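Local coordinates for protein acetylene hydratase (Pelobacter acetylenicus, PDB 2E7Z) that hydrates acetylene to acetaldehyde without net redox chemistry, using a tungsten bis(molybdopterin guanine dinucleotide) cofactor and a [4Fe-4S] cluster, at residues A[136-142]-A[711-716]; A[360-365]-A[386-390]; A[418-424]-A[695-701]; A[599-603]-A[715-719]. All coordinates share one frame; numbering follows the deposited sequence. Where two conformers were deposited one is given.

In the fold
Three of the four contacts gather round the two pterin cofactors, and contact 2 stands one shell further out. Contact 1 supplies the cysteine that binds tungsten, and its 711-716 segment runs on into contact 4, their centres about 12 Å apart. Contact 3 holds the far end of the chain E pterin; Leu716, shared by contacts 1 and 4, packs on Leu700 of contact 3 (CG to CD1 3.5 Å). Contact 4 handles the diphosphate of the chain F cofactor. Contact 2 joins the group through Asn390, whose ND2 is 3.0 Å from Gly712 O of contact 1; the Met388 side chain is still about 13 Å from the tungsten.

Contact 1: residues A[136-142]-A[711-716]; sequences YMCIGNT and QGLPNL. With W (tungsten ion), chain G; MGD (2-amino-5,6-dimercapto-7-methyl-3,7,8a,9-tetrahydro-8-oxa-1,3,9,10-tetraaza-anthracen-4-one guanosine dinucleotide), chain E.
In the tungsten site of this DMSO reductase-family enzyme, Met137 packs on Leu713, Pro714 and Leu716 and so joins the loop that carries the metal ligand to the loop ahead of the C-terminal strand 720-726. Met137 places CG between its backbone N and carbonyl carbon (chi1 66°) and then runs extended, which carries its sulfur across the proline at about a right angle, SD 3.5 Å from Pro714 CG. Nearer the backbone, Met137 CB meets Leu713 CB at 4.1 Å. The end methyl goes on to the cofactor: Met137 CE is 3.1 Å from N20 of the chain E pterin. Leu716 packs CD1 on Met137 SD, and its CD2 branch lies 3.4 Å from N18 of the same pterin. Cys138 turns away from the 711-716 loop toward the metal. Tyr136 OH stands 3.0 Å from Gln711 O and also receives a hydrogen bond from Asn390. Asn141, in the first turn of helix 140-150, gives its ND2 to Asp295 while crossing Leu713 at about a right angle, against its CD2 methyl. Tungsten is bound by S12 and S13 of this pterin, the two sulfurs of the chain F cofactor, a water and, at 2.3 Å, Cys138 SG.

Contact 2: residues A[360-365]-A[386-390]; sequences LTYTGM and AFMAN
Tyr362 and Phe387 turn CG to the side of their own backbone N (chi1 -73° and -41°), and these rotations lay the tyrosine ring over the phenylalanine's CB with the two ring planes only 4° apart. The rings are slid so far, centroids 5.1 Å apart, that they barely overlap. The close touch is a CH-pi contact instead, Phe387 CB sitting 3.6 Å from the centroid of the Tyr362 ring. Met365 reaches the edge of the phenylalanine, its CB 4.0 Å from Phe387 CE1. Beside this aromatic pair, Leu360 and Met388 run side by side, their ends meeting at Leu360 CD1 and Met388 CE. Thr361, the N-cap of the short helix 362-365, rests its CG2 methyl on Met388 O, tying the turn into that helix to the loop just ahead of helix 391-400, one shell out from the tungsten site. His340 bonds the tyrosine hydroxyl. The backbones are joined by a nearly straight hydrogen bond from Met388 N to Leu360 O, 2.9 Å long. Water 2 donates to that same Leu360 O at 2.8 Å and accepts from Phe387 N. One carbonyl thus takes two donors, and the amides of Phe387 and Met388 are both satisfied in a buried contact.

Contact 3: residues A[418-424]-A[695-701]; sequences MGYANQQ and NDAMVLS. With MGD (2-amino-5,6-dimercapto-7-methyl-3,7,8a,9-tetrahydro-8-oxa-1,3,9,10-tetraaza-anthracen-4-one guanosine dinucleotide), chain E.
Ala697 and Ala421 form the tight part of this contact, where two loops pass with little but methyl groups between them. Ala697 CB presses on Tyr420 O at 3.4 Å, and Ala421 CB packs against Leu700 CB at 3.9 Å. With side chains this small the backbones come close enough to bond directly. Asn422 N donates to Leu700 O at 2.8 Å, in the carbonyl plane, whereas Gln423 N reaches Ala697 O at 3.0 Å from well above that carbonyl's plane. Gln423 then stretches out extended, laying its amide beside Met698 SD. The partly exposed side is looser and is made by the longer side chains of Gln424 and Met698. There Gln424 bends at chi2 (90°), which brings NE2 round to Met698 O, 2.9 Å away, with the methionine's CE methyl next to it. At the opposite, buried end the loops turn their polar atoms to the chain E pterin. Gly419 O accepts from N22 and Tyr420 O takes N19 at 2.8 Å. Asp696 OD2 receives both N18, at 2.9 Å, and N19, while its OD1 is bonded by His673, which probably fixes the rotation of the carboxylate. Tyr420 O and Asp696 thus read the aminopyrimidinone edge, and Gly419 O the N22 of the next ring, an arrangement in keeping with the DMSO reductase family, where the pterins are buried between domains.

Contact 4: residues A[599-603]-A[715-719]; sequences FAGLR and NLRGG. With MGD (2-amino-5,6-dimercapto-7-methyl-3,7,8a,9-tetrahydro-8-oxa-1,3,9,10-tetraaza-anthracen-4-one guanosine dinucleotide), chain F.
Two arginines, Arg603 and Arg717, bring their NH2 atoms within 4.4 Å, an unusual proximity in which each has its own partner: Arg717 NH2 the chain F phosphate, Arg603 NH1 O17 of the chain E pterin. Arg603 follows the end of strand 596-600 and Arg717 precedes strand 720-726 in the C-terminal dinucleotide-binding domain, of the double-psi beta-barrel clan, where Phe599 and Arg717 form an antiparallel non-hydrogen-bonded pair. Next to it, Ala600 N bonds Leu716 O at 3.0 Å. Phe599 and Arg717 point the same way; Phe599 CE1 sits 3.6 Å above the guanidinium plane, with ring and guanidinium turned 58° apart. One face of the same ring meets the guanine, CE1 being 3.2 Å from C8. Arg717 extends from CG to NE, which carries its NH2 to O2B of the phosphate at 3.2 Å. Arg603 serves both cofactors, its backbone N donating to chain F O1B at 2.6 Å. Water 3 completes the join, accepting from Arg717 NH2 at 2.8 Å and donating to Ala600 O at 2.7 Å.

Contact 1: residues A[136-142]-A[711-716]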
# COMPACT_ATOMS: atom_id res chain seq x y z
N TYR A 136 3.82 -0.87 3.74
CA TYR A 136 5.20 -0.44 3.84
C TYR A 136 5.81 -0.13 2.48
O TYR A 136 6.76 0.66 2.40
CB TYR A 136 6.03 -1.51 4.55
CG TYR A 136 7.34 -1.03 5.14
CD1 TYR A 136 8.51 -1.04 4.37
CD2 TYR A 136 7.41 -0.58 6.45
CE1 TYR A 136 9.71 -0.61 4.92
CE2 TYR A 136 8.62 -0.15 7.02
CZ TYR A 136 9.77 -0.18 6.24
OH TYR A 136 10.98 0.19 6.79
N MET A 137 5.29 -0.71 1.40
CA MET A 137 5.71 -0.30 0.05
C MET A 137 4.54 0.11 -0.81
O MET A 137 4.55 -0.11 -2.02
CB MET A 137 6.59 -1.35 -0.66
CG MET A 137 5.89 -2.64 -0.99
SD MET A 137 7.09 -3.77 -1.74
CE MET A 137 6.08 -5.24 -2.01
N CYS A 138 3.50 0.67 -0.19
CA CYS A 138 2.39 1.25 -0.96
C CYS A 138 1.69 2.27 -0.07
O CYS A 138 0.95 1.89 0.81
CB CYS A 138 1.41 0.18 -1.46
SG CYS A 138 0.06 0.88 -2.44
N ILE A 139 1.98 3.55 -0.28
CA ILE A 139 1.37 4.67 0.44
C ILE A 139 1.98 4.92 1.81
O ILE A 139 2.22 6.07 2.15
CB ILE A 139 -0.21 4.64 0.46
CG1 ILE A 139 -0.73 4.66 -0.98
CG2 ILE A 139 -0.74 5.81 1.27
CD1 ILE A 139 -2.22 4.42 -1.15
N GLY A 140 2.21 3.88 2.61
CA GLY A 140 2.80 4.12 3.95
C GLY A 140 4.22 4.69 3.90
O GLY A 140 4.53 5.67 4.58
N ASN A 141 5.07 4.08 3.08
CA ASN A 141 6.40 4.65 2.84
C ASN A 141 6.27 6.05 2.24
O ASN A 141 6.98 7.00 2.65
CB ASN A 141 7.20 3.73 1.91
CG ASN A 141 6.60 3.68 0.54
OD1 ASN A 141 5.49 3.19 0.37
ND2 ASN A 141 7.30 4.26 -0.45
N THR A 142 5.37 6.20 1.27
CA THR A 142 5.24 7.47 0.55
C THR A 142 4.91 8.57 1.53
O THR A 142 5.44 9.66 1.45
CB THR A 142 4.09 7.41 -0.48
OG1 THR A 142 3.93 6.08 -0.99
CG2 THR A 142 4.36 8.39 -1.62
N GLN A 711 14.51 3.82 2.74
CA GLN A 711 13.26 3.29 3.29
C GLN A 711 13.33 1.82 3.68
O GLN A 711 12.53 1.36 4.51
CB GLN A 711 12.12 3.48 2.29
CG GLN A 711 11.76 4.93 1.99
CD GLN A 711 11.01 5.05 0.71
OE1 GLN A 711 11.58 4.91 -0.40
NE2 GLN A 711 9.74 5.35 0.81
N GLY A 712 14.25 1.06 3.09
CA GLY A 712 14.35 -0.38 3.39
C GLY A 712 13.23 -1.21 2.79
O GLY A 712 12.97 -2.31 3.27
N LEU A 713 12.55 -0.69 1.78
CA LEU A 713 11.54 -1.43 1.03
C LEU A 713 12.21 -2.11 -0.15
O LEU A 713 13.25 -1.64 -0.63
CB LEU A 713 10.39 -0.51 0.59
CG LEU A 713 10.72 0.75 -0.22
CD1 LEU A 713 10.91 0.42 -1.69
CD2 LEU A 713 9.61 1.80 -0.08
N PRO A 714 11.66 -3.23 -0.62
CA PRO A 714 12.26 -3.96 -1.72
C PRO A 714 11.94 -3.42 -3.11
O PRO A 714 10.84 -2.90 -3.37
CB PRO A 714 11.66 -5.37 -1.56
CG PRO A 714 10.27 -5.09 -1.03
CD PRO A 714 10.48 -3.93 -0.06
N ASN A 715 12.90 -3.58 -4.00
CA ASN A 715 12.76 -3.21 -5.38
C ASN A 715 12.03 -4.35 -6.13
O ASN A 715 12.45 -5.52 -6.06
CB ASN A 715 14.16 -2.96 -5.95
CG ASN A 715 14.17 -2.86 -7.46
OD1 ASN A 715 14.06 -1.76 -8.02
ND2 ASN A 715 14.30 -4.00 -8.12
N LEU A 716 10.95 -4.00 -6.86
CA LEU A 716 10.10 -4.94 -7.61
C LEU A 716 9.93 -4.57 -9.08
O LEU A 716 9.46 -5.39 -9.88
CB LEU A 716 8.68 -4.97 -7.01
CG LEU A 716 8.41 -5.95 -5.90
CD1 LEU A 716 9.09 -5.47 -4.58
CD2 LEU A 716 6.90 -6.15 -5.76
W W G . -1.54 -0.70 -3.06
PB MGD E . -3.13 -9.47 0.59
O1B MGD E . -1.68 -9.75 0.86
O2B MGD E . -3.82 -10.12 -0.55
O3B MGD E . -3.40 -7.89 0.40
O3A MGD E . -1.73 -6.06 0.81
PA MGD E . -3.13 -6.64 1.37
O1A MGD E . -4.27 -5.70 1.11
O2A MGD E . -2.84 -7.09 2.77
O5' MGD E . -3.91 -9.84 1.96
C5' MGD E . -5.20 -9.31 2.18
C4' MGD E . -5.94 -10.34 3.01
O4' MGD E . -7.13 -9.71 3.51
C3' MGD E . -6.46 -11.52 2.20
O3' MGD E . -5.96 -12.74 2.77
C2' MGD E . -8.00 -11.45 2.26
O2' MGD E . -8.70 -12.71 2.30
C1' MGD E . -8.20 -10.69 3.54
N9 MGD E . -9.43 -9.88 3.64
C8 MGD E . -10.01 -9.14 2.66
N7 MGD E . -11.06 -8.45 3.15
C5 MGD E . -11.10 -8.69 4.48
C6 MGD E . -11.93 -8.29 5.60
O6 MGD E . -12.88 -7.50 5.45
N1 MGD E . -11.58 -8.78 6.80
C2 MGD E . -10.61 -9.67 7.02
N2 MGD E . -10.37 -10.09 8.30
N3 MGD E . -9.82 -10.09 6.04
C4 MGD E . -10.03 -9.62 4.79
C10 MGD E . -1.78 -5.15 -0.29
C11 MGD E . -0.42 -4.49 -0.37
O11 MGD E . 0.48 -5.52 -0.75
C12 MGD E . -0.44 -3.38 -1.39
S12 MGD E . -1.65 -2.17 -1.26
C13 MGD E . 0.50 -3.31 -2.35
S13 MGD E . 0.44 -2.15 -3.59
C14 MGD E . 1.66 -4.25 -2.42
N15 MGD E . 1.56 -5.16 -3.55
C16 MGD E . 2.54 -6.11 -3.58
C17 MGD E . 3.10 -6.68 -4.81
O17 MGD E . 2.69 -6.30 -5.93
N18 MGD E . 4.07 -7.61 -4.69
C19 MGD E . 4.55 -8.04 -3.49
N19 MGD E . 5.51 -8.98 -3.44
N20 MGD E . 4.06 -7.57 -2.33
C21 MGD E . 3.11 -6.63 -2.32
N22 MGD E . 2.66 -6.16 -1.16
C23 MGD E . 1.77 -5.02 -1.10
O HOH W 1 -2.68 0.60 -1.97

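Contact 2: residues A[360-365]-A[386-390]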
# COMPACT_ATOMS: atom_id res chain seq x y z
N LEU A 360 11.45 4.89 8.71
CA LEU A 360 10.00 4.78 8.90
C LEU A 360 9.57 4.34 10.31
O LEU A 360 8.37 4.23 10.62
CB LEU A 360 9.41 3.88 7.81
CG LEU A 360 9.50 4.44 6.37
CD1 LEU A 360 9.16 3.40 5.31
CD2 LEU A 360 8.66 5.76 6.20
N THR A 361 10.56 4.12 11.18
CA THR A 361 10.33 3.81 12.58
C THR A 361 9.99 5.05 13.39
O THR A 361 10.17 6.18 12.92
CB THR A 361 11.53 3.11 13.25
OG1 THR A 361 12.60 4.07 13.41
CG2 THR A 361 12.00 1.87 12.46
N TYR A 362 9.53 4.84 14.62
CA TYR A 362 9.41 5.97 15.56
C TYR A 362 10.67 6.82 15.59
O TYR A 362 10.58 8.06 15.63
CB TYR A 362 9.18 5.50 16.98
CG TYR A 362 7.80 4.94 17.24
CD1 TYR A 362 6.71 5.80 17.39
CD2 TYR A 362 7.61 3.57 17.41
CE1 TYR A 362 5.44 5.29 17.68
CE2 TYR A 362 6.33 3.04 17.66
CZ TYR A 362 5.26 3.91 17.81
OH TYR A 362 4.01 3.45 18.11
N THR A 363 11.82 6.17 15.61
CA THR A 363 13.08 6.93 15.75
C THR A 363 13.31 7.79 14.52
O THR A 363 13.66 8.98 14.61
CB THR A 363 14.27 5.99 15.95
OG1 THR A 363 14.12 5.35 17.21
CG2 THR A 363 15.60 6.75 15.88
N GLY A 364 13.17 7.20 13.33
CA GLY A 364 13.39 7.96 12.10
C GLY A 364 12.44 9.11 11.89
O GLY A 364 12.80 10.13 11.30
N MET A 365 11.21 8.98 12.38
CA MET A 365 10.18 9.98 12.19
C MET A 365 10.20 11.02 13.33
O MET A 365 9.45 12.01 13.30
CB MET A 365 8.80 9.29 12.08
CG MET A 365 8.70 8.28 10.92
SD MET A 365 8.78 9.11 9.33
CE MET A 365 7.10 9.76 9.25
N ALA A 386 2.03 4.47 9.71
CA ALA A 386 3.21 5.12 10.25
C ALA A 386 3.75 4.42 11.47
O ALA A 386 3.04 3.66 12.15
CB ALA A 386 2.91 6.60 10.59
N PHE A 387 5.01 4.73 11.74
CA PHE A 387 5.74 4.23 12.92
C PHE A 387 5.80 2.72 12.79
O PHE A 387 5.16 1.95 13.52
CB PHE A 387 5.12 4.71 14.23
CG PHE A 387 4.68 6.15 14.19
CD1 PHE A 387 5.59 7.15 13.87
CD2 PHE A 387 3.38 6.54 14.47
CE1 PHE A 387 5.22 8.48 13.79
CE2 PHE A 387 3.00 7.90 14.43
CZ PHE A 387 3.94 8.86 14.08
N MET A 388 6.55 2.29 11.79
CA MET A 388 6.47 0.91 11.32
C MET A 388 7.76 0.15 11.47
O MET A 388 8.87 0.66 11.18
CB MET A 388 6.06 0.87 9.84
CG MET A 388 4.83 1.72 9.51
SD MET A 388 4.27 1.53 7.80
CE MET A 388 5.43 2.62 6.92
N ALA A 389 7.62 -1.12 11.83
CA ALA A 389 8.74 -2.03 11.76
C ALA A 389 9.07 -2.31 10.31
O ALA A 389 8.18 -2.47 9.47
CB ALA A 389 8.42 -3.34 12.50
N ASN A 390 10.35 -2.47 10.01
CA ASN A 390 10.79 -2.82 8.68
C ASN A 390 10.45 -4.30 8.47
O ASN A 390 10.80 -5.13 9.31
CB ASN A 390 12.30 -2.64 8.57
CG ASN A 390 12.83 -3.03 7.22
OD1 ASN A 390 13.35 -4.13 7.08
ND2 ASN A 390 12.72 -2.14 6.22
O HOH W 2 6.41 5.98 9.60

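Contact 3: residues A[418-424]-A[695-701]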
# COMPACT_ATOMS: atom_id res chain seq x y z
N MET A 418 2.78 -13.81 1.69
CA MET A 418 2.89 -13.46 0.28
C MET A 418 2.92 -11.96 0.02
O MET A 418 2.91 -11.55 -1.15
CB MET A 418 1.70 -14.08 -0.50
CG MET A 418 1.79 -15.61 -0.69
SD MET A 418 0.29 -16.38 -1.36
CE MET A 418 -0.15 -15.34 -2.78
N GLY A 419 2.96 -11.16 1.10
CA GLY A 419 2.66 -9.73 0.99
C GLY A 419 3.86 -8.83 1.05
O GLY A 419 3.72 -7.60 1.08
N TYR A 420 5.07 -9.42 1.06
CA TYR A 420 6.30 -8.64 1.17
C TYR A 420 7.29 -9.15 0.11
O TYR A 420 6.89 -9.40 -1.02
CB TYR A 420 6.85 -8.67 2.61
CG TYR A 420 5.85 -8.13 3.62
CD1 TYR A 420 4.89 -8.97 4.21
CD2 TYR A 420 5.85 -6.77 3.96
CE1 TYR A 420 3.96 -8.47 5.13
CE2 TYR A 420 4.94 -6.27 4.91
CZ TYR A 420 4.00 -7.13 5.48
OH TYR A 420 3.12 -6.61 6.37
N ALA A 421 8.58 -9.22 0.43
CA ALA A 421 9.55 -9.87 -0.44
C ALA A 421 10.00 -11.18 0.22
O ALA A 421 9.40 -11.62 1.21
CB ALA A 421 10.72 -8.94 -0.69
N ASN A 422 11.02 -11.82 -0.34
CA ASN A 422 11.71 -12.95 0.31
C ASN A 422 10.72 -13.87 1.04
O ASN A 422 10.79 -14.04 2.27
CB ASN A 422 12.83 -12.42 1.22
CG ASN A 422 13.78 -13.54 1.65
OD1 ASN A 422 13.63 -14.71 1.26
ND2 ASN A 422 14.77 -13.18 2.46
N GLN A 423 9.81 -14.46 0.27
CA GLN A 423 8.76 -15.29 0.81
C GLN A 423 9.32 -16.48 1.58
O GLN A 423 8.73 -16.92 2.55
CB GLN A 423 7.85 -15.74 -0.31
CG GLN A 423 6.65 -16.58 0.15
CD GLN A 423 5.64 -16.69 -0.97
OE1 GLN A 423 5.35 -15.70 -1.62
NE2 GLN A 423 5.09 -17.88 -1.17
N GLN A 424 10.47 -17.00 1.14
CA GLN A 424 11.07 -18.13 1.86
C GLN A 424 11.39 -17.73 3.31
O GLN A 424 11.27 -18.54 4.24
CB GLN A 424 12.31 -18.60 1.10
CG GLN A 424 12.08 -18.91 -0.35
CD GLN A 424 12.27 -17.73 -1.37
OE1 GLN A 424 12.08 -16.52 -1.10
NE2 GLN A 424 12.63 -18.13 -2.57
N ASN A 695 3.69 -17.18 -6.33
CA ASN A 695 3.69 -15.80 -5.88
C ASN A 695 5.00 -15.12 -6.21
O ASN A 695 6.08 -15.73 -6.08
CB ASN A 695 3.47 -15.71 -4.37
CG ASN A 695 3.19 -14.30 -3.93
OD1 ASN A 695 3.84 -13.75 -2.99
ND2 ASN A 695 2.26 -13.67 -4.59
N ASP A 696 4.92 -13.84 -6.58
CA ASP A 696 6.11 -13.06 -6.92
C ASP A 696 7.14 -12.97 -5.79
O ASP A 696 8.34 -12.90 -6.06
CB ASP A 696 5.76 -11.65 -7.44
CG ASP A 696 5.02 -10.79 -6.42
OD1 ASP A 696 4.22 -11.34 -5.63
OD2 ASP A 696 5.24 -9.56 -6.42
N ALA A 697 6.69 -12.99 -4.54
CA ALA A 697 7.65 -12.81 -3.43
C ALA A 697 8.66 -13.95 -3.35
O ALA A 697 9.69 -13.82 -2.69
CB ALA A 697 6.91 -12.61 -2.13
N MET A 698 8.37 -15.07 -4.04
CA MET A 698 9.35 -16.15 -4.14
C MET A 698 10.66 -15.73 -4.82
O MET A 698 11.68 -16.38 -4.64
CB MET A 698 8.77 -17.37 -4.88
CG MET A 698 7.69 -18.16 -4.10
SD MET A 698 8.32 -18.79 -2.53
CE MET A 698 9.60 -19.91 -3.12
N VAL A 699 10.61 -14.68 -5.64
CA VAL A 699 11.77 -14.33 -6.46
C VAL A 699 12.35 -12.99 -6.14
O VAL A 699 13.26 -12.54 -6.83
CB VAL A 699 11.42 -14.40 -7.99
CG1 VAL A 699 10.62 -15.65 -8.27
CG2 VAL A 699 10.66 -13.16 -8.48
N LEU A 700 11.85 -12.38 -5.05
CA LEU A 700 12.25 -11.03 -4.69
C LEU A 700 13.20 -11.02 -3.52
O LEU A 700 12.80 -11.32 -2.39
CB LEU A 700 11.03 -10.15 -4.39
CG LEU A 700 10.05 -9.99 -5.56
CD1 LEU A 700 8.75 -9.36 -5.06
CD2 LEU A 700 10.65 -9.21 -6.73
N SER A 701 14.44 -10.64 -3.78
CA SER A 701 15.42 -10.54 -2.72
C SER A 701 15.10 -9.39 -1.76
O SER A 701 14.58 -8.36 -2.19
CB SER A 701 16.80 -10.30 -3.34
OG SER A 701 17.76 -10.18 -2.31
PB MGD E . -3.13 -9.47 0.59
O1B MGD E . -1.68 -9.75 0.86
O2B MGD E . -3.82 -10.12 -0.55
O3B MGD E . -3.40 -7.89 0.40
O3A MGD E . -1.73 -6.06 0.81
PA MGD E . -3.13 -6.64 1.37
O1A MGD E . -4.27 -5.70 1.11
O2A MGD E . -2.84 -7.09 2.77
O5' MGD E . -3.91 -9.84 1.96
C5' MGD E . -5.20 -9.31 2.18
C4' MGD E . -5.94 -10.34 3.01
O4' MGD E . -7.13 -9.71 3.51
C3' MGD E . -6.46 -11.52 2.20
O3' MGD E . -5.96 -12.74 2.77
C2' MGD E . -8.00 -11.45 2.26
O2' MGD E . -8.70 -12.71 2.30
C1' MGD E . -8.20 -10.69 3.54
N9 MGD E . -9.43 -9.88 3.64
C8 MGD E . -10.01 -9.14 2.66
N7 MGD E . -11.06 -8.45 3.15
C5 MGD E . -11.10 -8.69 4.48
C6 MGD E . -11.93 -8.29 5.60
O6 MGD E . -12.88 -7.50 5.45
N1 MGD E . -11.58 -8.78 6.80
C2 MGD E . -10.61 -9.67 7.02
N2 MGD E . -10.37 -10.09 8.30
N3 MGD E . -9.82 -10.09 6.04
C4 MGD E . -10.03 -9.62 4.79
C10 MGD E . -1.78 -5.15 -0.29
C11 MGD E . -0.42 -4.49 -0.37
O11 MGD E . 0.48 -5.52 -0.75
C12 MGD E . -0.44 -3.38 -1.39
S12 MGD E . -1.65 -2.17 -1.26
C13 MGD E . 0.50 -3.31 -2.35
S13 MGD E . 0.44 -2.15 -3.59
C14 MGD E . 1.66 -4.25 -2.42
N15 MGD E . 1.56 -5.16 -3.55
C16 MGD E . 2.54 -6.11 -3.58
C17 MGD E . 3.10 -6.68 -4.81
O17 MGD E . 2.69 -6.30 -5.93
N18 MGD E . 4.07 -7.61 -4.69
C19 MGD E . 4.55 -8.04 -3.49
N19 MGD E . 5.51 -8.98 -3.44
N20 MGD E . 4.06 -7.57 -2.33
C21 MGD E . 3.11 -6.63 -2.32
N22 MGD E . 2.66 -6.16 -1.16
C23 MGD E . 1.77 -5.02 -1.10

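Contact 4: residues A[599-603]-A[715-719]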
# COMPACT_ATOMS: atom_id res chain seq x y z
N PHE A 599 9.57 -7.02 -14.01
CA PHE A 599 8.50 -6.21 -13.46
C PHE A 599 7.54 -7.15 -12.71
O PHE A 599 6.89 -7.97 -13.33
CB PHE A 599 7.80 -5.48 -14.65
CG PHE A 599 6.38 -5.04 -14.37
CD1 PHE A 599 6.01 -4.56 -13.12
CD2 PHE A 599 5.43 -5.05 -15.41
CE1 PHE A 599 4.72 -4.16 -12.87
CE2 PHE A 599 4.12 -4.65 -15.15
CZ PHE A 599 3.77 -4.20 -13.88
N ALA A 600 7.47 -7.05 -11.38
CA ALA A 600 6.47 -7.81 -10.61
C ALA A 600 5.28 -6.91 -10.31
O ALA A 600 5.44 -5.87 -9.70
CB ALA A 600 7.09 -8.29 -9.28
N GLY A 601 4.09 -7.32 -10.77
CA GLY A 601 2.90 -6.51 -10.59
C GLY A 601 1.95 -6.68 -11.77
O GLY A 601 1.86 -7.76 -12.36
N LEU A 602 1.30 -5.57 -12.11
CA LEU A 602 0.24 -5.50 -13.14
C LEU A 602 -1.03 -6.09 -12.56
O LEU A 602 -1.24 -7.30 -12.54
CB LEU A 602 0.63 -6.10 -14.50
CG LEU A 602 -0.02 -5.41 -15.73
CD1 LEU A 602 0.34 -6.17 -16.98
CD2 LEU A 602 -1.50 -5.28 -15.65
N ARG A 603 -1.86 -5.19 -12.06
CA ARG A 603 -3.08 -5.60 -11.38
C ARG A 603 -4.10 -6.12 -12.38
O ARG A 603 -4.22 -5.58 -13.49
CB ARG A 603 -3.66 -4.44 -10.59
CG ARG A 603 -2.70 -3.83 -9.60
CD ARG A 603 -2.15 -4.83 -8.59
NE ARG A 603 -1.29 -4.13 -7.64
CZ ARG A 603 -0.27 -4.66 -6.98
NH1 ARG A 603 0.07 -5.94 -7.12
NH2 ARG A 603 0.44 -3.88 -6.17
N ASN A 715 12.90 -3.58 -4.00
CA ASN A 715 12.76 -3.21 -5.38
C ASN A 715 12.03 -4.35 -6.13
O ASN A 715 12.45 -5.52 -6.06
CB ASN A 715 14.16 -2.96 -5.95
CG ASN A 715 14.17 -2.86 -7.46
OD1 ASN A 715 14.06 -1.76 -8.02
ND2 ASN A 715 14.30 -4.00 -8.12
N LEU A 716 10.95 -4.00 -6.86
CA LEU A 716 10.10 -4.94 -7.61
C LEU A 716 9.93 -4.57 -9.08
O LEU A 716 9.46 -5.39 -9.88
CB LEU A 716 8.68 -4.97 -7.01
CG LEU A 716 8.41 -5.95 -5.90
CD1 LEU A 716 9.09 -5.47 -4.58
CD2 LEU A 716 6.90 -6.15 -5.76
N ARG A 717 10.25 -3.32 -9.41
CA ARG A 717 9.86 -2.75 -10.69
C ARG A 717 11.12 -2.25 -11.38
O ARG A 717 11.63 -1.17 -11.08
CB ARG A 717 8.83 -1.64 -10.47
CG ARG A 717 7.49 -2.19 -10.03
CD ARG A 717 6.45 -1.09 -9.79
NE ARG A 717 5.24 -1.74 -9.30
CZ ARG A 717 4.06 -1.80 -9.93
NH1 ARG A 717 3.83 -1.15 -11.08
NH2 ARG A 717 3.10 -2.52 -9.39
N GLY A 718 11.62 -3.09 -12.29
CA GLY A 718 12.94 -2.92 -12.88
C GLY A 718 14.00 -3.35 -11.87
O GLY A 718 13.67 -3.78 -10.76
N GLY A 719 15.26 -3.25 -12.26
CA GLY A 719 16.36 -3.36 -11.30
C GLY A 719 16.72 -4.76 -10.87
O GLY A 719 17.57 -4.94 -10.01
PB MGD F . -0.13 -2.38 -12.02
O1B MGD F . -1.44 -2.74 -12.68
O2B MGD F . 0.59 -3.43 -11.23
O3B MGD F . -0.34 -1.12 -11.04
O3A MGD F . -2.12 0.15 -9.86
PA MGD F . -1.26 0.18 -11.21
O1A MGD F . -0.29 1.34 -11.10
O2A MGD F . -2.22 0.14 -12.38
O5' MGD F . 0.86 -1.82 -13.16
C5' MGD F . 0.35 -0.81 -14.01
C4' MGD F . 1.44 -0.36 -14.97
O4' MGD F . 2.62 -0.00 -14.24
C3' MGD F . 1.82 -1.47 -15.94
O3' MGD F . 1.37 -1.12 -17.25
C2' MGD F . 3.33 -1.54 -15.86
O2' MGD F . 3.97 -1.61 -17.13
C1' MGD F . 3.67 -0.23 -15.16
N9 MGD F . 5.00 -0.23 -14.53
C8 MGD F . 5.65 -1.25 -13.94
N7 MGD F . 6.86 -0.88 -13.47
C5 MGD F . 7.01 0.43 -13.80
C6 MGD F . 8.04 1.47 -13.62
O6 MGD F . 9.14 1.20 -13.07
N1 MGD F . 7.78 2.70 -14.08
C2 MGD F . 6.63 3.03 -14.69
N2 MGD F . 6.45 4.31 -15.12
N3 MGD F . 5.63 2.12 -14.89
C4 MGD F . 5.78 0.85 -14.47
C10 MGD F . -1.64 -0.24 -8.58
C11 MGD F . -2.89 -0.24 -7.72
O11 MGD F . -3.91 -1.02 -8.37
C12 MGD F . -2.66 -0.74 -6.30
S12 MGD F . -1.20 -0.40 -5.51
C13 MGD F . -3.59 -1.44 -5.65
S13 MGD F . -3.45 -1.87 -4.01
C14 MGD F . -4.82 -1.93 -6.35
N15 MGD F . -4.66 -3.33 -6.75
C16 MGD F . -5.55 -3.84 -7.62
C17 MGD F . -5.77 -5.29 -7.82
O17 MGD F . -5.10 -6.13 -7.17
N18 MGD F . -6.69 -5.67 -8.72
C19 MGD F . -7.40 -4.79 -9.46
N19 MGD F . -8.31 -5.26 -10.33
N20 MGD F . -7.25 -3.44 -9.34
C21 MGD F . -6.36 -2.93 -8.46
N22 MGD F . -6.20 -1.60 -8.35
C23 MGD F . -5.10 -1.06 -7.59
O HOH W 3 3.82 -4.72 -7.81